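Local coordinates for protein S-adenosylmethionine:tRNA ribosyltransferase-isomerase (Thermus thermophilus, PDB 1WDI) that probably transfers and isomerizes the ribose moiety of S-adenosylmethionine onto preQ1-modified tRNA, giving epoxyqueuosine in the queuosine pathway, at residues E22-A27 and H188-L193. Numbering follows the deposited sequence.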
loop_
_atom_site.group_PDB
_atom_site.type_symbol
_atom_site.label_atom_id
_atom_site.label_comp_id
_atom_site.label_asym_id
_atom_site.label_seq_id
_atom_site.Cartn_x
_atom_site.Cartn_y
_atom_site.Cartn_z
ATOM N N GLU A 22 -9.890 -2.044 18.381
ATOM C CA GLU A 22 -11.195 -2.478 17.887
ATOM C C GLU A 22 -12.267 -1.659 18.596
ATOM O O GLU A 22 -12.260 -1.562 19.819
ATOM C CB GLU A 22 -11.428 -3.962 18.191
ATOM C CG GLU A 22 -10.603 -4.940 17.367
ATOM C CD GLU A 22 -10.939 -4.887 15.889
ATOM O OE1 GLU A 22 -12.138 -4.754 15.550
ATOM O OE2 GLU A 22 -10.006 -4.991 15.066
ATOM N N PRO A 23 -13.187 -1.037 17.835
ATOM C CA PRO A 23 -13.244 -1.075 16.370
ATOM C C PRO A 23 -12.010 -0.373 15.815
ATOM O O PRO A 23 -11.367 0.408 16.522
ATOM C CB PRO A 23 -14.532 -0.325 16.053
ATOM C CG PRO A 23 -15.375 -0.568 17.272
ATOM C CD PRO A 23 -14.377 -0.365 18.380
ATOM N N ARG A 24 -11.686 -0.642 14.555
ATOM C CA ARG A 24 -10.504 -0.057 13.940
ATOM C C ARG A 24 -10.520 1.466 13.869
ATOM O O ARG A 24 -9.469 2.100 13.974
ATOM C CB ARG A 24 -10.292 -0.654 12.542
ATOM C CG ARG A 24 -10.123 -2.179 12.555
ATOM C CD ARG A 24 -9.692 -2.731 11.198
ATOM N NE ARG A 24 -10.689 -2.516 10.149
ATOM C CZ ARG A 24 -11.804 -3.228 10.008
ATOM N NH1 ARG A 24 -12.079 -4.216 10.850
ATOM N NH2 ARG A 24 -12.648 -2.953 9.023
ATOM N N ASP A 25 -11.701 2.056 13.698
ATOM C CA ASP A 25 -11.801 3.505 13.603
ATOM C C ASP A 25 -11.773 4.223 14.951
ATOM O O ASP A 25 -12.079 5.413 15.031
ATOM C CB ASP A 25 -13.048 3.920 12.813
ATOM C CG ASP A 25 -14.340 3.429 13.445
ATOM O OD1 ASP A 25 -14.289 2.789 14.513
ATOM O OD2 ASP A 25 -15.412 3.690 12.861
ATOM N N MET A 26 -11.412 3.500 16.009
ATOM C CA MET A 26 -11.306 4.115 17.325
ATOM C C MET A 26 -9.837 4.462 17.559
ATOM O O MET A 26 -9.472 5.031 18.586
ATOM C CB MET A 26 -11.835 3.189 18.423
ATOM C CG MET A 26 -13.361 3.216 18.574
ATOM S SD MET A 26 -14.040 4.864 18.960
ATOM C CE MET A 26 -13.662 4.982 20.735
ATOM N N ALA A 27 -8.996 4.113 16.589
ATOM C CA ALA A 27 -7.580 4.453 16.664
ATOM C C ALA A 27 -7.527 5.980 16.709
ATOM O O ALA A 27 -8.401 6.650 16.159
ATOM C CB ALA A 27 -6.852 3.946 15.427
ATOM N N HIS A 188 -7.580 1.295 9.018
ATOM C CA HIS A 188 -8.297 2.087 10.021
ATOM C C HIS A 188 -9.774 2.305 9.728
ATOM O O HIS A 188 -10.550 2.617 10.635
ATOM C CB HIS A 188 -7.619 3.446 10.185
ATOM C CG HIS A 188 -6.191 3.355 10.624
ATOM N ND1 HIS A 188 -5.821 2.839 11.847
ATOM C CD2 HIS A 188 -5.042 3.718 10.005
ATOM C CE1 HIS A 188 -4.505 2.893 11.964
ATOM N NE2 HIS A 188 -4.009 3.422 10.860
ATOM N N PHE A 189 -10.160 2.152 8.465
ATOM C CA PHE A 189 -11.544 2.353 8.070
ATOM C C PHE A 189 -12.424 1.134 8.324
ATOM O O PHE A 189 -11.979 -0.006 8.229
ATOM C CB PHE A 189 -11.639 2.738 6.587
ATOM C CG PHE A 189 -11.079 4.098 6.270
ATOM C CD1 PHE A 189 -9.707 4.336 6.333
ATOM C CD2 PHE A 189 -11.924 5.144 5.906
ATOM C CE1 PHE A 189 -9.185 5.597 6.036
ATOM C CE2 PHE A 189 -11.417 6.405 5.609
ATOM C CZ PHE A 189 -10.036 6.634 5.673
ATOM N N THR A 190 -13.683 1.397 8.647
ATOM C CA THR A 190 -14.661 0.351 8.901
ATOM C C THR A 190 -15.804 0.586 7.928
ATOM O O THR A 190 -15.919 1.667 7.348
ATOM C CB THR A 190 -15.254 0.462 10.312
ATOM O OG1 THR A 190 -15.801 1.776 10.476
ATOM C CG2 THR A 190 -14.188 0.210 11.383
ATOM N N PRO A 191 -16.664 -0.423 7.734
ATOM C CA PRO A 191 -17.790 -0.244 6.816
ATOM C C PRO A 191 -18.639 0.948 7.262
ATOM O O PRO A 191 -19.172 1.685 6.434
ATOM C CB PRO A 191 -18.535 -1.575 6.930
ATOM C CG PRO A 191 -17.419 -2.549 7.156
ATOM C CD PRO A 191 -16.569 -1.824 8.184
ATOM N N GLU A 192 -18.749 1.133 8.576
ATOM C CA GLU A 192 -19.524 2.239 9.145
ATOM C C GLU A 192 -18.935 3.593 8.751
ATOM O O GLU A 192 -19.649 4.484 8.297
ATOM C CB GLU A 192 -19.555 2.153 10.675
ATOM C CG GLU A 192 -20.315 0.970 11.269
ATOM C CD GLU A 192 -19.630 -0.363 11.037
ATOM O OE1 GLU A 192 -18.381 -0.413 11.084
ATOM O OE2 GLU A 192 -20.346 -1.366 10.820
ATOM N N LEU A 193 -17.630 3.748 8.941
ATOM C CA LEU A 193 -16.967 5.000 8.597
ATOM C C LEU A 193 -17.134 5.284 7.113
ATOM O O LEU A 193 -17.434 6.408 6.714
ATOM C CB LEU A 193 -15.477 4.931 8.945
ATOM C CG LEU A 193 -14.623 6.122 8.504
ATOM C CD1 LEU A 193 -15.266 7.423 8.975
ATOM C CD2 LEU A 193 -13.209 5.967 9.072
HETATM O O HOH W 1 -7.019 1.119 13.611
#
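The guanidinium of R24 has CG2 of T190 over one face, 4.2 Å above the plane and offset toward the rim, and the carbonyl oxygen of F189 at its edge. R24 NH2 donates to F189 O at 3.1 Å, meeting it in the carbonyl plane on a lone pair although the oxygen lies 21° out of the guanidinium plane. The arginine chain is bent at chi3 (-64°), the torsion that places NE, and this nitrogen has two weak hydrogen-bond partners, the same F189 O and L187 O. At the edge of the H188 ring sits the carbonyl oxygen of R24; a water bridges the two, 2.7 Å from R24 O, to which it donates, and 2.7 Å from H188 ND1. The other ring nitrogen, NE2, is hydrogen-bonded to N300, so the imidazole is gripped at both ends.

The side chains of D25 and T190 cross at about a right angle. T190 OG1 donates to D25 OD2 at 3.1 Å, approaching from well above the carboxylate plane, while the methyl CG2 lies 3.8 Å from D25 CG. The same hydroxyl accepts from L193 N at 3.1 Å in a nearly straight N-cap bond, tying the buried aspartate to the first turn of the helix. An alanine at T190 would probably leave both D25 OD2 and the amide of L193 without this hydroxyl partner and strip the methyl from the R24 face.

The contact joins the turn that leads into strand 28-32 to the start of helix 191-199. Behind it, F189 packs edge-to-face on F60 of strand 57-73 and F298 of strand 296-300, and L193 touches P49 of helix 48-51.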